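Local coordinates for protein nicotinate-nucleotide pyrophosphorylase (Ehrlichia chaffeensis, PDB 3L0G) that probably catalyses the decarboxylating transfer of a phosphoribosyl group to quinolinate, giving nicotinate mononucleotide for NAD(+) biosynthesis, at residues 130-133 / 134-138; 161-164 / 165-169; 193-196 / 197-201. All coordinates share one frame; numbering follows the deposited sequence.

Contact 1: 130-133 / 134-138; sequences ASIT and RQFVD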
loop_
_atom_site.group_PDB
_atom_site.type_symbol
_atom_site.label_atom_id
_atom_site.label_comp_id
_atom_site.label_asym_id
_atom_site.label_seq_id
_atom_site.Cartn_x
_atom_site.Cartn_y
_atom_site.Cartn_z
ATOM N N ALA C 130 -5.597 19.274 -13.163
ATOM C CA ALA C 130 -6.917 19.888 -13.030
ATOM C C ALA C 130 -6.969 21.147 -13.889
ATOM O O ALA C 130 -7.952 21.382 -14.553
ATOM C CB ALA C 130 -7.223 20.215 -11.575
ATOM N N SER C 131 -5.885 21.926 -13.905
ATOM C CA SER C 131 -5.857 23.165 -14.667
ATOM C C SER C 131 -5.829 22.940 -16.186
ATOM O O SER C 131 -6.546 23.624 -16.916
ATOM C CB SER C 131 -4.678 24.035 -14.233
ATOM O OG SER C 131 -4.688 24.228 -12.815
ATOM N N ILE C 132 -5.040 21.988 -16.690
ATOM C CA ILE C 132 -5.051 21.768 -18.158
ATOM C C ILE C 132 -6.438 21.216 -18.600
ATOM O O ILE C 132 -6.989 21.605 -19.635
ATOM C CB ILE C 132 -3.846 20.911 -18.663
ATOM C CG1 ILE C 132 -3.750 20.957 -20.190
ATOM C CG2 ILE C 132 -3.962 19.469 -18.224
ATOM C CD1 ILE C 132 -3.699 22.398 -20.773
ATOM N N THR C 133 -7.014 20.342 -17.791
ATOM C CA THR C 133 -8.341 19.798 -18.070
ATOM C C THR C 133 -9.356 20.917 -18.173
ATOM O O THR C 133 -10.119 21.008 -19.151
ATOM C CB THR C 133 -8.766 18.762 -16.973
ATOM O OG1 THR C 133 -7.841 17.662 -16.987
ATOM C CG2 THR C 133 -10.168 18.222 -17.208
ATOM N N ARG C 134 -9.355 21.790 -17.176
ATOM C CA ARG C 134 -10.293 22.900 -17.141
ATOM C C ARG C 134 -10.160 23.734 -18.408
ATOM O O ARG C 134 -11.158 24.143 -19.016
ATOM C CB ARG C 134 -10.080 23.724 -15.867
ATOM C CG ARG C 134 -10.942 24.984 -15.723
ATOM C CD ARG C 134 -12.412 24.812 -16.086
ATOM N NE ARG C 134 -13.128 23.790 -15.318
ATOM C CZ ARG C 134 -14.458 23.604 -15.379
ATOM N NH1 ARG C 134 -15.219 24.388 -16.141
ATOM N NH2 ARG C 134 -15.051 22.652 -14.658
ATOM N N GLN C 135 -8.935 23.936 -18.854
ATOM C CA GLN C 135 -8.717 24.643 -20.096
ATOM C C GLN C 135 -9.457 23.986 -21.266
ATOM O O GLN C 135 -10.151 24.683 -21.985
ATOM C CB GLN C 135 -7.222 24.779 -20.385
ATOM C CG GLN C 135 -6.915 25.753 -21.473
ATOM C CD GLN C 135 -5.397 25.963 -21.707
ATOM O OE1 GLN C 135 -5.016 26.744 -22.579
ATOM N NE2 GLN C 135 -4.554 25.296 -20.924
ATOM N N PHE C 136 -9.309 22.655 -21.438
ATOM C CA PHE C 136 -9.988 21.936 -22.510
ATOM C C PHE C 136 -11.481 21.951 -22.320
ATOM O O PHE C 136 -12.211 22.124 -23.276
ATOM C CB PHE C 136 -9.502 20.475 -22.669
ATOM C CG PHE C 136 -8.191 20.355 -23.395
ATOM C CD1 PHE C 136 -8.157 20.219 -24.777
ATOM C CD2 PHE C 136 -7.009 20.362 -22.706
ATOM C CE1 PHE C 136 -6.977 20.117 -25.444
ATOM C CE2 PHE C 136 -5.804 20.273 -23.364
ATOM C CZ PHE C 136 -5.778 20.155 -24.745
ATOM N N VAL C 137 -11.935 21.798 -21.087
ATOM C CA VAL C 137 -13.370 21.870 -20.789
ATOM C C VAL C 137 -13.970 23.238 -21.198
ATOM O O VAL C 137 -14.988 23.304 -21.867
ATOM C CB VAL C 137 -13.610 21.528 -19.295
ATOM C CG1 VAL C 137 -15.083 21.680 -18.900
ATOM C CG2 VAL C 137 -13.113 20.098 -19.014
ATOM N N ASP C 138 -13.333 24.328 -20.804
ATOM C CA ASP C 138 -13.822 25.664 -21.166
ATOM C C ASP C 138 -13.935 25.921 -22.664
ATOM O O ASP C 138 -14.823 26.591 -23.102
ATOM C CB ASP C 138 -12.939 26.743 -20.510
ATOM C CG ASP C 138 -13.198 26.860 -19.020
ATOM O OD1 ASP C 138 -14.211 26.316 -18.527
ATOM O OD2 ASP C 138 -12.414 27.498 -18.327
#
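Ile132 and Phe136, one helical turn apart on helix 116-139, run side by side and point the same way. CG1 of Ile132 comes in at the rim of the phenyl ring, near its plane, 3.8 Å from Phe136 CE2. With CG1 swung opposite the amide nitrogen of Ile132 (chi1 -168°), the branch is carried along the helix toward the ring. One residue on, the CG2 methyls of Thr133 and Val137 meet at an angle, 3.9 Å apart.

Underneath, four i to i+4 backbone bonds cross between the segments, among them Val137 N to Thr133 O at 2.8 Å. A further rung at the far end is a salt bridge: Arg134, bent at chi2 and chi3, brings NH1 to 3.2 Å from Asp138 OD1. The carboxylate oxygen lies close to the guanidinium plane, while CG1 of Val137 sits 3.8 Å over one face of that group.

Farther out, the Phe136 and Val137 side packs on Ile147 of strand 146-148, and Phe136 also on Ile262 and Val265 of helix 262-269. The opposite charges of Arg134 and Asp138, one turn apart, are paired with each other, which would probably moderate the charge of each.

Contact 2: 161-164 / 165-169; sequences DKYS and VCIGG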
loop_
_atom_site.group_PDB
_atom_site.type_symbol
_atom_site.label_atom_id
_atom_site.label_comp_id
_atom_site.label_asym_id
_atom_site.label_seq_id
_atom_site.Cartn_x
_atom_site.Cartn_y
_atom_site.Cartn_z
ATOM N N ASP C 161 -4.529 10.857 -10.944
ATOM C CA ASP C 161 -4.575 11.569 -12.239
ATOM C C ASP C 161 -6.011 11.650 -12.739
ATOM O O ASP C 161 -6.502 12.736 -13.107
ATOM C CB ASP C 161 -3.633 10.929 -13.268
ATOM C CG ASP C 161 -2.137 11.241 -12.995
ATOM O OD1 ASP C 161 -1.797 11.838 -11.933
ATOM O OD2 ASP C 161 -1.294 10.862 -13.844
ATOM N N LYS C 162 -6.721 10.525 -12.672
ATOM C CA LYS C 162 -8.117 10.517 -13.077
ATOM C C LYS C 162 -8.966 11.389 -12.145
ATOM O O LYS C 162 -9.840 12.065 -12.617
ATOM C CB LYS C 162 -8.687 9.101 -13.202
ATOM C CG LYS C 162 -8.257 8.405 -14.504
ATOM C CD LYS C 162 -8.707 6.990 -14.549
ATOM C CE LYS C 162 -8.501 6.386 -15.927
ATOM N NZ LYS C 162 -9.448 6.966 -16.887
ATOM N N TYR C 163 -8.693 11.373 -10.843
ATOM C CA TYR C 163 -9.361 12.270 -9.901
ATOM C C TYR C 163 -9.169 13.762 -10.268
ATOM O O TYR C 163 -10.082 14.580 -10.153
ATOM C CB TYR C 163 -8.804 12.017 -8.481
ATOM C CG TYR C 163 -9.164 13.085 -7.459
ATOM C CD1 TYR C 163 -10.416 13.104 -6.838
ATOM C CD2 TYR C 163 -8.258 14.055 -7.089
ATOM C CE1 TYR C 163 -10.744 14.100 -5.890
ATOM C CE2 TYR C 163 -8.587 15.049 -6.135
ATOM C CZ TYR C 163 -9.816 15.065 -5.553
ATOM O OH TYR C 163 -10.102 16.064 -4.627
ATOM N N SER C 164 -7.958 14.105 -10.694
ATOM C CA SER C 164 -7.618 15.500 -10.951
ATOM C C SER C 164 -8.277 15.982 -12.258
ATOM O O SER C 164 -8.693 17.161 -12.371
ATOM C CB SER C 164 -6.099 15.673 -10.990
ATOM O OG SER C 164 -5.444 15.259 -9.794
ATOM N N VAL C 165 -8.405 15.076 -13.235
ATOM C CA VAL C 165 -9.205 15.347 -14.445
ATOM C C VAL C 165 -10.681 15.632 -14.097
ATOM O O VAL C 165 -11.256 16.592 -14.597
ATOM C CB VAL C 165 -9.102 14.203 -15.481
ATOM C CG1 VAL C 165 -10.183 14.365 -16.583
ATOM C CG2 VAL C 165 -7.677 14.170 -16.082
ATOM N N CYS C 166 -11.276 14.833 -13.211
ATOM C CA CYS C 166 -12.616 15.113 -12.708
ATOM C C CYS C 166 -12.701 16.443 -11.931
ATOM O O CYS C 166 -13.619 17.213 -12.152
ATOM C CB CYS C 166 -13.190 13.912 -11.915
ATOM S SG CYS C 166 -13.390 12.400 -13.040
ATOM N N ILE C 167 -11.729 16.735 -11.071
ATOM C CA ILE C 167 -11.693 18.043 -10.413
ATOM C C ILE C 167 -11.731 19.162 -11.438
ATOM O O ILE C 167 -12.398 20.166 -11.200
ATOM C CB ILE C 167 -10.479 18.233 -9.454
ATOM C CG1 ILE C 167 -10.571 17.241 -8.297
ATOM C CG2 ILE C 167 -10.418 19.692 -8.893
ATOM C CD1 ILE C 167 -11.957 17.223 -7.554
ATOM N N GLY C 168 -11.066 18.964 -12.577
ATOM C CA GLY C 168 -10.998 19.964 -13.656
ATOM C C GLY C 168 -12.197 20.078 -14.593
ATOM O O GLY C 168 -12.199 20.945 -15.497
ATOM N N GLY C 169 -13.220 19.244 -14.374
ATOM C CA GLY C 169 -14.472 19.276 -15.138
ATOM C C GLY C 169 -14.580 18.134 -16.138
ATOM O O GLY C 169 -15.532 18.075 -16.902
#
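One face of the Tyr163 ring is covered by Ile167, whose CG1 makes a CH-pi contact 3.8 Å from the ring centroid and 21° off the normal. The isoleucine comes over the phenol end of the ring: CG1 is 3.6 Å from Tyr163 CZ, and CD1 reaches on to 3.7 Å from Tyr163 OH. A chi1 of 166° lays the tyrosine ring along the helix above the following turn. Phe26 meets this ring edge-to-face. A hydrogen bond to Asp92 tethers the hydroxyl end.

Backbone bonds carry the turn below, among them Ile167 N to Tyr163 O at 2.9 Å. The last regular helical bond across the contact joins Gly168 N to Ser164 O at 3.0 Å. A Schellman motif follows, with Gly169 at a positive phi of 105° and its N bonded to Cys166 O.

Polar side chains on the other flanks look to the rest of the domain, Asp161 to His125 and Thr154, Lys162 NZ to Ser149, Ser172 and the carbonyl of Arg174. Helix 158-167 lies against helix 116-139, where Ser164 packs on Ala126 and Val165 on Ile129 and Thr133, while Cys68 from a loop touches Tyr163, Ser164 and Ile167.

Contact 3: 193-196 / 197-201; sequences SITL and AIQRL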
loop_
_atom_site.group_PDB
_atom_site.type_symbol
_atom_site.label_atom_id
_atom_site.label_comp_id
_atom_site.label_asym_id
_atom_site.label_seq_id
_atom_site.Cartn_x
_atom_site.Cartn_y
_atom_site.Cartn_z
ATOM N N SER C 193 -10.367 -10.049 -36.477
ATOM C CA SER C 193 -11.496 -9.243 -36.956
ATOM C C SER C 193 -12.325 -8.609 -35.846
ATOM O O SER C 193 -12.405 -9.129 -34.721
ATOM C CB SER C 193 -12.390 -10.079 -37.879
ATOM O OG SER C 193 -13.427 -10.751 -37.194
ATOM N N ILE C 194 -12.929 -7.464 -36.167
ATOM C CA ILE C 194 -13.825 -6.777 -35.247
ATOM C C ILE C 194 -15.066 -7.653 -34.920
ATOM O O ILE C 194 -15.463 -7.805 -33.755
ATOM C CB ILE C 194 -14.272 -5.424 -35.852
ATOM C CG1 ILE C 194 -13.109 -4.404 -35.830
ATOM C CG2 ILE C 194 -15.512 -4.890 -35.116
ATOM C CD1 ILE C 194 -13.444 -3.063 -36.501
ATOM N N THR C 195 -15.675 -8.239 -35.940
ATOM C CA THR C 195 -16.863 -9.080 -35.733
ATOM C C THR C 195 -16.550 -10.244 -34.809
ATOM O O THR C 195 -17.316 -10.504 -33.891
ATOM C CB THR C 195 -17.469 -9.571 -37.061
ATOM O OG1 THR C 195 -17.940 -8.440 -37.799
ATOM C CG2 THR C 195 -18.682 -10.594 -36.816
ATOM N N LEU C 196 -15.416 -10.909 -34.995
ATOM C CA LEU C 196 -15.090 -12.064 -34.127
ATOM C C LEU C 196 -14.777 -11.637 -32.693
ATOM O O LEU C 196 -15.188 -12.297 -31.740
ATOM C CB LEU C 196 -13.944 -12.894 -34.704
ATOM C CG LEU C 196 -13.565 -14.148 -33.916
ATOM C CD1 LEU C 196 -14.628 -15.260 -34.055
ATOM C CD2 LEU C 196 -12.213 -14.636 -34.420
ATOM N N ALA C 197 -14.074 -10.521 -32.526
ATOM C CA ALA C 197 -13.816 -9.983 -31.177
ATOM C C ALA C 197 -15.123 -9.712 -30.409
ATOM O O ALA C 197 -15.281 -10.144 -29.242
ATOM C CB ALA C 197 -12.933 -8.686 -31.248
ATOM N N ILE C 198 -16.059 -9.001 -31.043
ATOM C CA ILE C 198 -17.302 -8.635 -30.374
ATOM C C ILE C 198 -18.107 -9.904 -30.071
ATOM O O ILE C 198 -18.654 -10.060 -28.958
ATOM C CB ILE C 198 -18.173 -7.665 -31.220
ATOM C CG1 ILE C 198 -17.474 -6.294 -31.371
ATOM C CG2 ILE C 198 -19.547 -7.471 -30.544
ATOM C CD1 ILE C 198 -17.988 -5.445 -32.541
ATOM N N GLN C 199 -18.207 -10.797 -31.065
ATOM C CA GLN C 199 -18.912 -12.069 -30.856
ATOM C C GLN C 199 -18.413 -12.831 -29.625
ATOM O O GLN C 199 -19.231 -13.303 -28.793
ATOM C CB GLN C 199 -18.813 -12.981 -32.088
ATOM C CG GLN C 199 -19.728 -12.565 -33.280
ATOM C CD GLN C 199 -19.602 -13.528 -34.488
ATOM O OE1 GLN C 199 -20.174 -13.295 -35.568
ATOM N NE2 GLN C 199 -18.859 -14.623 -34.291
ATOM N N ARG C 200 -17.084 -12.969 -29.519
ATOM C CA ARG C 200 -16.471 -13.690 -28.381
ATOM C C ARG C 200 -16.731 -13.014 -27.052
ATOM O O ARG C 200 -17.057 -13.680 -26.063
ATOM C CB ARG C 200 -14.956 -13.829 -28.576
ATOM C CG ARG C 200 -14.594 -14.868 -29.613
ATOM C CD ARG C 200 -13.128 -14.884 -29.804
ATOM N NE ARG C 200 -12.683 -15.958 -30.680
ATOM C CZ ARG C 200 -11.400 -16.206 -30.934
ATOM N NH1 ARG C 200 -10.443 -15.455 -30.390
ATOM N NH2 ARG C 200 -11.073 -17.204 -31.735
ATOM N N LEU C 201 -16.560 -11.692 -27.016
ATOM C CA LEU C 201 -16.807 -10.942 -25.803
ATOM C C LEU C 201 -18.252 -11.120 -25.355
ATOM O O LEU C 201 -18.494 -11.434 -24.198
ATOM C CB LEU C 201 -16.469 -9.450 -25.942
ATOM C CG LEU C 201 -16.459 -8.695 -24.597
ATOM C CD1 LEU C 201 -15.173 -7.893 -24.373
ATOM C CD2 LEU C 201 -17.713 -7.836 -24.479
#
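Leu196 and Arg200 are brought together by contrasting first torsions: Leu196, at chi1 -178°, leans its CG forward along the helix, whereas Arg200 CG is anti to its carbonyl carbon (chi1 -74°) and leans back. The arginine chain then runs extended to NE, and the leucine crosses it obliquely. CD2 of Leu196 lies 3.7 Å above one face of the guanidinium group, toward its rim, and Leu196 CG is 3.8 Å from Arg200 NE. Leu196 thus covers one face of the group; NH1 forms a salt bridge with Glu53 of the second subunit and a hydrogen bond to the carbonyl of Ile49 there.

Two neighbouring pairs repeat the i to i+4 spacing. Ile194 and Ile198 lie side by side, where Ile194 CG2 is 3.6 Å from Ile198 CD1, and face Ile212 and Ile210 of strand 210-214. Thr195 and Gln199 cross on a more exposed side, where Thr195 CG2 is 3.3 Å from Gln199 OE1, while the threonine hydroxyl pairs with Glu222 and Asn226.

At the start of the helix, Ser193 is the N-cap: its OG accepts from Leu196 N at 3.0 Å, and its carbonyl O receives the first i to i+4 bond, from Ala197 N at 3.1 Å. With Ala197 packing on Ile49 of the second subunit, the first two turns of helix 194-204 form a capped amphipathic helix in the incomplete alpha/beta barrel of the C-terminal domain, one flank against strand 210-214 and another at the subunit interface.

How the contacts relate
Contacts 1 and 2 are neighbours, their centres 9 Å apart, and they touch where helix 116-139 meets the end of helix 158-167. Arg134 NE lies 3.0 Å from Gly168 O, Thr133 CG2 3.3 Å from Val165 O, and Ala130 CB 3.5 Å from Ser164 O. Contact 3 stands apart on another helix of the same C-terminal domain, about 36 Å from contact 1 and 33 Å from contact 2 between centres, and touches neither. It alone reaches the second subunit. A formic acid lies about 5 Å from the Lys162 side chain in contact 2; it is probably from the crystallisation liquor but may mark a pocket.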